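Local coordinates for protein phospholyase (Arthrobacter aurescens, PDB 5G4J) that probably removes phosphate from phosphoethanolamine-type substrates as a pyridoxal-phosphate-dependent lyase of the class-III aminotransferase family, at residues His88-Asn93 with Met307-Phe312. Residues are numbered along the deposited sequence; the frame is centred on the assembly and turned at random.
Sequences HTRYLN and MFFNTF. With EXT ({5-hydroxy-6-methyl-4-[(E)-{[2-(phosphonooxy)ethyl]imino}methyl]pyridin-3-yl}methyl dihydrogen phosphate), chain F.
R90 and F309 carry the contact. The R90 side chain turns about its CG-CD bond (chi3 -62°), and the R90 and F309 side chains cross at about a right angle. Its CD makes a CH-pi contact, 4.1 Å from the ring centroid. F309 CE2 lies over one face of the guanidinium, the two planes 31° apart, with R90 NE 3.4 Å from F309 CZ. H88 CB and T89 OG1 meet the edge of the same ring. H88 CB also lies 3.5 Å from T311 O.

Polar links hold the external aldimine EXT, formed by pyridoxal phosphate and phosphoethanolamine. R90 grips the substrate phosphate with two nearly straight bonds, NH1 to OAR at 2.7 Å and NH2 to OAS at 2.8 Å. Replacing R90 with an alanine would probably leave this phosphate without its paired donors and uncover the F309 face. T311 binds the cofactor phosphate instead. Its N and OG1 both donate to OAE, the hydroxyl at 2.6 Å. Thus the two segments hold opposite ends of one ligand.

Water 1 joins T89 N to T311 O. Water 2 bridges T89 OG1 and N310 O, the second link longer at 3.3 Å.

The type I turn H88-Y91 leads into helix 94-104, and N93 caps that helix. Residues 307-312 run from helix 296-305 toward helix 316-331. H88 NE2 is bonded to N62 of the second subunit, and K281, S121 and Q254 of that subunit also bind EXT. The contact therefore completes an active site at the dimer interface, on the edge of the chain.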
loop_
_atom_site.group_PDB
_atom_site.type_symbol
_atom_site.label_atom_id
_atom_site.label_comp_id
_atom_site.label_asym_id
_atom_site.label_seq_id
_atom_site.Cartn_x
_atom_site.Cartn_y
_atom_site.Cartn_z
ATOM N N HIS A 88 -10.620 10.350 -4.024
ATOM C CA HIS A 88 -9.555 10.721 -3.101
ATOM C C HIS A 88 -9.997 11.908 -2.201
ATOM O O HIS A 88 -11.028 12.611 -2.435
ATOM C CB HIS A 88 -8.279 11.131 -3.879
ATOM C CG HIS A 88 -8.508 12.209 -4.890
ATOM N ND1 HIS A 88 -8.563 13.555 -4.565
ATOM C CD2 HIS A 88 -8.813 12.133 -6.211
ATOM C CE1 HIS A 88 -8.854 14.261 -5.645
ATOM N NE2 HIS A 88 -8.994 13.421 -6.662
ATOM N N THR A 89 -9.174 12.109 -1.179
ATOM C CA THR A 89 -9.542 12.939 -0.044
ATOM C C THR A 89 -9.293 14.451 -0.306
ATOM O O THR A 89 -9.445 15.286 0.616
ATOM C CB THR A 89 -8.696 12.473 1.161
ATOM O OG1 THR A 89 -7.295 12.442 0.766
ATOM C CG2 THR A 89 -9.184 11.107 1.631
ATOM N N ARG A 90 -8.850 14.814 -1.520
ATOM C CA ARG A 90 -8.772 16.257 -1.886
ATOM C C ARG A 90 -10.139 16.895 -2.160
ATOM O O ARG A 90 -10.244 18.135 -2.318
ATOM C CB ARG A 90 -7.774 16.486 -3.025
ATOM C CG ARG A 90 -6.371 16.037 -2.606
ATOM C CD ARG A 90 -5.395 15.983 -3.768
ATOM N NE ARG A 90 -5.847 14.997 -4.758
ATOM C CZ ARG A 90 -5.206 14.741 -5.908
ATOM N NH1 ARG A 90 -4.083 15.401 -6.234
ATOM N NH2 ARG A 90 -5.678 13.829 -6.748
ATOM N N TYR A 91 -11.181 16.068 -2.234
ATOM C CA TYR A 91 -12.514 16.591 -2.097
ATOM C C TYR A 91 -12.988 16.113 -0.728
ATOM O O TYR A 91 -12.774 14.941 -0.357
ATOM C CB TYR A 91 -13.421 16.087 -3.196
ATOM C CG TYR A 91 -12.904 16.306 -4.622
ATOM C CD1 TYR A 91 -12.925 17.580 -5.215
ATOM C CD2 TYR A 91 -12.363 15.250 -5.349
ATOM C CE1 TYR A 91 -12.409 17.794 -6.488
ATOM C CE2 TYR A 91 -11.891 15.436 -6.649
ATOM C CZ TYR A 91 -11.895 16.718 -7.220
ATOM O OH TYR A 91 -11.444 16.900 -8.523
ATOM N N LEU A 92 -13.705 16.971 -0.017
ATOM C CA LEU A 92 -14.360 16.564 1.193
ATOM C C LEU A 92 -15.383 15.452 0.955
ATOM O O LEU A 92 -16.081 15.442 -0.060
ATOM C CB LEU A 92 -15.091 17.783 1.838
ATOM C CG LEU A 92 -14.241 18.882 2.450
ATOM C CD1 LEU A 92 -15.147 20.029 2.914
ATOM C CD2 LEU A 92 -13.409 18.294 3.604
ATOM N N ASN A 93 -15.467 14.525 1.917
ATOM C CA ASN A 93 -16.503 13.467 1.888
ATOM C C ASN A 93 -16.743 12.959 3.333
ATOM O O ASN A 93 -15.787 12.720 4.083
ATOM C CB ASN A 93 -16.120 12.314 0.949
ATOM C CG ASN A 93 -17.249 11.273 0.801
ATOM O OD1 ASN A 93 -17.328 10.333 1.591
ATOM N ND2 ASN A 93 -18.157 11.475 -0.189
ATOM N N MET A 307 4.450 17.527 1.959
ATOM C CA MET A 307 3.163 17.513 1.265
ATOM C C MET A 307 2.816 16.016 1.059
ATOM O O MET A 307 2.989 15.416 -0.011
ATOM C CB MET A 307 3.270 18.269 -0.050
ATOM C CG MET A 307 2.048 18.118 -0.964
ATOM S SD MET A 307 0.391 18.336 -0.220
ATOM C CE MET A 307 0.540 20.053 0.290
ATOM N N PHE A 308 2.310 15.406 2.130
ATOM C CA PHE A 308 2.075 13.973 2.162
ATOM C C PHE A 308 0.672 13.679 1.612
ATOM O O PHE A 308 -0.334 14.287 2.014
ATOM C CB PHE A 308 2.192 13.434 3.608
ATOM C CG PHE A 308 1.937 11.947 3.688
ATOM C CD1 PHE A 308 2.915 11.042 3.293
ATOM C CD2 PHE A 308 0.680 11.461 4.042
ATOM C CE1 PHE A 308 2.640 9.665 3.323
ATOM C CE2 PHE A 308 0.400 10.105 4.043
ATOM C CZ PHE A 308 1.361 9.203 3.680
ATOM N N PHE A 309 0.600 12.728 0.672
ATOM C CA PHE A 309 -0.684 12.329 0.072
ATOM C C PHE A 309 -0.565 10.862 -0.350
ATOM O O PHE A 309 0.448 10.456 -0.927
ATOM C CB PHE A 309 -1.019 13.234 -1.096
ATOM C CG PHE A 309 -2.303 12.893 -1.805
ATOM C CD1 PHE A 309 -3.543 12.928 -1.128
ATOM C CD2 PHE A 309 -2.284 12.524 -3.159
ATOM C CE1 PHE A 309 -4.737 12.594 -1.809
ATOM C CE2 PHE A 309 -3.483 12.194 -3.839
ATOM C CZ PHE A 309 -4.700 12.231 -3.166
ATOM N N ASN A 310 -1.621 10.115 -0.082
ATOM C CA ASN A 310 -1.752 8.731 -0.486
ATOM C C ASN A 310 -3.039 8.628 -1.294
ATOM O O ASN A 310 -4.139 8.795 -0.721
ATOM C CB ASN A 310 -1.802 7.881 0.788
ATOM C CG ASN A 310 -1.987 6.410 0.519
ATOM O OD1 ASN A 310 -2.786 6.006 -0.402
ATOM N ND2 ASN A 310 -1.283 5.567 1.328
ATOM N N THR A 311 -2.930 8.359 -2.622
ATOM C CA THR A 311 -4.120 8.470 -3.517
ATOM C C THR A 311 -5.390 7.719 -3.066
ATOM O O THR A 311 -6.515 8.248 -3.151
ATOM C CB THR A 311 -3.769 8.039 -4.989
ATOM O OG1 THR A 311 -2.740 8.926 -5.552
ATOM C CG2 THR A 311 -5.068 8.009 -5.903
ATOM N N PHE A 312 -5.243 6.443 -2.716
ATOM C CA PHE A 312 -6.395 5.549 -2.371
ATOM C C PHE A 312 -6.781 5.643 -0.899
ATOM O O PHE A 312 -7.923 5.316 -0.522
ATOM C CB PHE A 312 -6.018 4.094 -2.669
ATOM C CG PHE A 312 -5.759 3.822 -4.124
ATOM C CD1 PHE A 312 -6.612 4.341 -5.107
ATOM C CD2 PHE A 312 -4.705 3.006 -4.514
ATOM C CE1 PHE A 312 -6.448 4.023 -6.492
ATOM C CE2 PHE A 312 -4.534 2.734 -5.921
ATOM C CZ PHE A 312 -5.414 3.254 -6.876
HETATM C CAA EXT F . 1.459 9.063 -8.218
HETATM C CAB EXT F . 0.475 9.714 -7.441
HETATM P PAC EXT F . -0.230 6.336 -4.931
HETATM O OAD EXT F . -1.381 5.504 -5.294
HETATM O OAE EXT F . -0.639 7.802 -4.503
HETATM O OAF EXT F . 0.728 5.644 -4.015
HETATM O OAG EXT F . 0.501 6.650 -6.408
HETATM C CAH EXT F . 1.725 7.305 -6.434
HETATM C CAI EXT F . 2.049 7.879 -7.717
HETATM N NAJ EXT F . 3.490 7.779 -9.728
HETATM C CAK EXT F . 3.024 7.228 -8.495
HETATM C CAL EXT F . 2.938 8.927 -10.210
HETATM C CAM EXT F . 3.392 9.476 -11.447
HETATM C CAN EXT F . 1.924 9.569 -9.469
HETATM O OAO EXT F . 1.463 10.775 -9.954
HETATM O OAP EXT F . -2.364 13.097 -10.575
HETATM P PAQ EXT F . -3.107 13.324 -9.144
HETATM O OAR EXT F . -3.063 14.909 -8.707
HETATM O OAS EXT F . -4.585 13.033 -9.221
HETATM O OAT EXT F . -2.421 12.417 -7.866
HETATM C CAU EXT F . -1.235 12.896 -7.263
HETATM C CAV EXT F . -0.665 11.702 -6.578
HETATM N NAW EXT F . 0.213 11.005 -7.559
HETATM O O HOH W 1 -7.306 9.917 -0.972
HETATM O O HOH W 2 -5.758 10.376 1.673
#